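Local coordinates for UPF0201 protein MJ1564 (Methanocaldococcus jannaschii DSM 2661, PDB 2PZZ), which is of unknown function but resembles RNA-binding proteins in structure, although a role in binding RNA is unlikely, at the interface of chains A and B. Numbering follows the deposited sequence. Chains: chain A/B, UPF0201 protein MJ1564.

Contact 1: the interface of chains A and B. Residues chain A 14, 19, 86-87, 90; chain B 11-13.
The loop after strand 3-10 of chain B, carrying B:Pro12 and B:Thr13, presses against helix 86-90 and the loop residue A:Glu14 of chain A. B:Thr13 is the central residue. Its chi1 of 62° sets OG1 between the backbone N and the carbonyl carbon, and the hydroxyl meets two acceptors of chain A. One is the carboxylate of A:Glu14, where OG1 lies 2.7 Å from OE1, on the anti lone pair. The other is the amide oxygen of A:Gln87, OE1, 2.9 Å from OG1 and met in the carbonyl plane on a lone pair. A hydroxyl has one hydrogen, so the two bonds must share it or alternate as the amide is modelled. The A:Gln87 NE2 stands 3.0 Å from B:Thr13 N, a pairing of two donors; an amide turned over would plausibly suit both partners better. The side chain of A:Gln87, bent at chi2 (-52°), crosses B:Thr13 at about a right angle and brings its CD to 3.6 Å from B:Lys11 CB. B:Pro12 approaches the A:Tyr90 ring from one face, near its rim, with CB 3.5 Å from CD2. Within chain A, a salt bridge from A:Lys86 NZ to A:Glu14 OE1 (2.9 Å), weak as a hydrogen bond, may steady the carboxylate. The patch pins the loop of one subunit to the helix of the other, and so joins the two chains of the probable dimer.

Contact 2: the interface of chains A and B. Residues chain A 11-13, 101; chain B 14, 19, 86-87.
A:Thr13, in the loop that follows strand 3-10 of chain A, is clasped by B:Glu14 and by B:Gln87 of helix 86-90, the symmetry-related form of a loop-to-helix contact across the interface. Among the hydrogen bonds, the A:Thr13 hydroxyl OG1 reaches the carboxylate atom B:Glu14 OE1 at 2.7 Å, on its anti side but 21° out of the carboxylate plane. The same OG1 is 2.9 Å from the amide oxygen B:Gln87 OE1, slightly tilted from the carbonyl plane; one hydrogen cannot fully serve both. B:Gln87 NE2 is 3.0 Å from A:Thr13 N, both donors as modelled. A turned amide would plausibly let NE2 donate to OG1 and its oxygen accept from A:Thr13 N.

The charged groups come next. B:Lys86 NZ bridges the two oxygens of B:Glu14 from the syn side, a two-pronged salt bridge at 2.8 Å to OE1 and to OE2. OE1 therefore accepts from both the lysine and the threonine. A:His101 presents its NE2 edge, with OE1 in the ring plane, to the carboxylate face, NE2 3.2 Å from B:Glu14 CD and the planes 54° apart. No hydrogen bond is formed; any attraction would be electrostatic. The carboxylate might favour a protonated imidazole, an effect that B:Lys86, its NZ 4.5 Å from A:His101 NE2, could partly offset.

Apolar packing completes the patch. B:Gln87 has CG anti to its carbonyl carbon (chi1 -48°), which swings the amide across the loop so that CD rests 3.7 Å from A:Lys11 CB and packs on A:Pro12. The site fastens the chain A loop to chain B, with A:His101 packed against the carboxylate, and probably supports the pairing.

Contact 1: the interface of chains A and B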
# COMPACT_ATOMS: atom_id res chain seq x y z
N GLU A 14 1.63 4.53 6.85
CA GLU A 14 2.94 4.06 6.45
C GLU A 14 4.01 4.84 7.19
O GLU A 14 3.75 5.94 7.68
CB GLU A 14 3.15 4.21 4.93
CG GLU A 14 2.77 2.97 4.13
CD GLU A 14 2.84 3.19 2.65
OE1 GLU A 14 3.55 2.43 1.95
OE2 GLU A 14 2.17 4.14 2.17
N VAL A 19 9.42 3.54 3.59
CA VAL A 19 9.17 3.66 2.16
C VAL A 19 10.47 4.11 1.53
O VAL A 19 10.86 3.62 0.49
CB VAL A 19 8.07 4.73 1.80
CG1 VAL A 19 7.99 4.88 0.26
CG2 VAL A 19 6.72 4.29 2.34
N LYS A 86 6.04 -1.95 -3.55
CA LYS A 86 6.66 -1.31 -2.41
C LYS A 86 7.04 -2.29 -1.29
O LYS A 86 8.05 -2.10 -0.61
CB LYS A 86 5.72 -0.22 -1.88
CG LYS A 86 6.37 0.91 -1.13
CD LYS A 86 5.64 2.24 -1.35
CE LYS A 86 4.16 2.14 -1.04
NZ LYS A 86 3.55 3.48 -0.76
N GLN A 87 6.23 -3.34 -1.13
CA GLN A 87 6.46 -4.33 -0.08
C GLN A 87 7.58 -5.29 -0.47
O GLN A 87 8.41 -5.66 0.36
CB GLN A 87 5.15 -5.10 0.20
CG GLN A 87 3.94 -4.16 0.33
CD GLN A 87 4.18 -3.04 1.33
OE1 GLN A 87 3.63 -1.94 1.19
NE2 GLN A 87 5.00 -3.31 2.34
N TYR A 90 10.74 -3.42 -0.08
CA TYR A 90 11.15 -3.26 1.30
C TYR A 90 12.09 -4.39 1.74
O TYR A 90 13.02 -4.15 2.50
CB TYR A 90 9.93 -3.23 2.21
CG TYR A 90 10.31 -2.95 3.64
CD1 TYR A 90 10.73 -1.67 4.02
CD2 TYR A 90 10.29 -3.96 4.60
CE1 TYR A 90 11.12 -1.41 5.32
CE2 TYR A 90 10.68 -3.70 5.92
CZ TYR A 90 11.09 -2.43 6.26
OH TYR A 90 11.48 -2.15 7.55
N LYS B 11 1.24 -4.10 6.40
CA LYS B 11 2.24 -4.41 5.38
C LYS B 11 3.63 -4.03 5.87
O LYS B 11 3.79 -3.32 6.86
CB LYS B 11 1.93 -3.64 4.10
CG LYS B 11 0.49 -3.77 3.59
CD LYS B 11 0.20 -5.17 3.08
CE LYS B 11 -1.23 -5.27 2.54
NZ LYS B 11 -1.57 -6.65 2.07
N PRO B 12 4.67 -4.51 5.17
CA PRO B 12 6.04 -4.18 5.56
C PRO B 12 6.30 -2.68 5.73
O PRO B 12 6.94 -2.27 6.69
CB PRO B 12 6.86 -4.79 4.43
CG PRO B 12 6.10 -6.07 4.19
CD PRO B 12 4.66 -5.59 4.17
N THR B 13 5.79 -1.85 4.81
CA THR B 13 6.03 -0.41 4.90
C THR B 13 5.14 0.33 5.88
O THR B 13 5.31 1.55 6.04
CB THR B 13 5.89 0.29 3.50
OG1 THR B 13 4.56 0.12 3.00
CG2 THR B 13 6.86 -0.31 2.51

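Contact 2: the interface of chains A and B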
# COMPACT_ATOMS: atom_id res chain seq x y z
N LYS A 11 1.46 6.69 2.59
CA LYS A 11 0.13 6.81 3.16
C LYS A 11 0.19 7.09 4.66
O LYS A 11 1.20 6.79 5.32
CB LYS A 11 -0.66 5.54 2.86
CG LYS A 11 -0.84 5.32 1.36
CD LYS A 11 -1.87 4.23 1.10
CE LYS A 11 -2.25 4.19 -0.36
NZ LYS A 11 -3.40 3.27 -0.60
N PRO A 12 -0.89 7.67 5.22
CA PRO A 12 -0.97 8.00 6.65
C PRO A 12 -0.47 6.91 7.62
O PRO A 12 0.18 7.23 8.61
CB PRO A 12 -2.46 8.29 6.84
CG PRO A 12 -2.80 9.00 5.55
CD PRO A 12 -2.11 8.11 4.51
N THR A 13 -0.79 5.65 7.33
CA THR A 13 -0.38 4.56 8.22
C THR A 13 0.98 3.96 7.86
O THR A 13 1.43 2.99 8.48
CB THR A 13 -1.42 3.41 8.24
OG1 THR A 13 -1.57 2.85 6.93
CG2 THR A 13 -2.77 3.93 8.73
N HIS A 101 -0.44 -0.27 -1.44
CA HIS A 101 -0.05 1.08 -1.06
C HIS A 101 0.52 2.01 -2.15
O HIS A 101 1.11 3.03 -1.83
CB HIS A 101 0.88 1.02 0.15
CG HIS A 101 0.18 0.62 1.41
ND1 HIS A 101 -0.69 -0.46 1.47
CD2 HIS A 101 0.19 1.15 2.65
CE1 HIS A 101 -1.17 -0.56 2.70
NE2 HIS A 101 -0.65 0.40 3.43
N GLU B 14 4.22 -0.37 6.54
CA GLU B 14 3.34 0.27 7.52
C GLU B 14 3.89 0.28 8.95
O GLU B 14 4.79 -0.50 9.30
CB GLU B 14 1.95 -0.40 7.55
CG GLU B 14 1.14 -0.24 6.27
CD GLU B 14 -0.31 -0.66 6.42
OE1 GLU B 14 -1.12 0.16 6.90
OE2 GLU B 14 -0.64 -1.82 6.07
N VAL B 19 -1.56 1.85 12.41
CA VAL B 19 -2.70 1.02 12.03
C VAL B 19 -3.58 0.83 13.26
O VAL B 19 -4.80 0.98 13.20
CB VAL B 19 -2.25 -0.37 11.50
CG1 VAL B 19 -3.47 -1.27 11.28
CG2 VAL B 19 -1.49 -0.21 10.19
N LYS B 86 -8.69 2.45 6.00
CA LYS B 86 -7.67 2.66 7.03
C LYS B 86 -7.14 4.07 7.11
O LYS B 86 -7.05 4.65 8.20
CB LYS B 86 -6.47 1.72 6.79
CG LYS B 86 -6.74 0.29 7.16
CD LYS B 86 -5.68 -0.65 6.56
CE LYS B 86 -4.28 -0.41 7.13
NZ LYS B 86 -3.36 -1.42 6.54
N GLN B 87 -6.78 4.62 5.96
CA GLN B 87 -6.23 5.97 5.92
C GLN B 87 -7.21 7.02 6.44
O GLN B 87 -6.81 7.97 7.13
CB GLN B 87 -5.75 6.29 4.50
CG GLN B 87 -4.91 5.16 3.90
CD GLN B 87 -3.71 4.74 4.80
OE1 GLN B 87 -3.21 3.62 4.69
NE2 GLN B 87 -3.27 5.64 5.67

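Contact 1 and contact 2 are two-fold twins with the chains exchanged, their C-alpha centres about 10 Å apart. Each chain gives its 11-13 loop to one contact and A:Glu14 or B:Glu14 with helix 86-90 to the other, so neighbouring residues 13 and 14 act in opposite roles: one reaches out while the next receives. The two loops dock reciprocally, each on the other chain, and shifting one chain would disturb both contacts. The copies differ in detail: the lysine bonds both glutamate oxygens well in contact 2 but weakly in contact 1, and A:Tyr90 packs in contact 1, A:His101 in contact 2. Such a mutual clasp is consistent with a symmetric dimer, although the structure alone does not prove one.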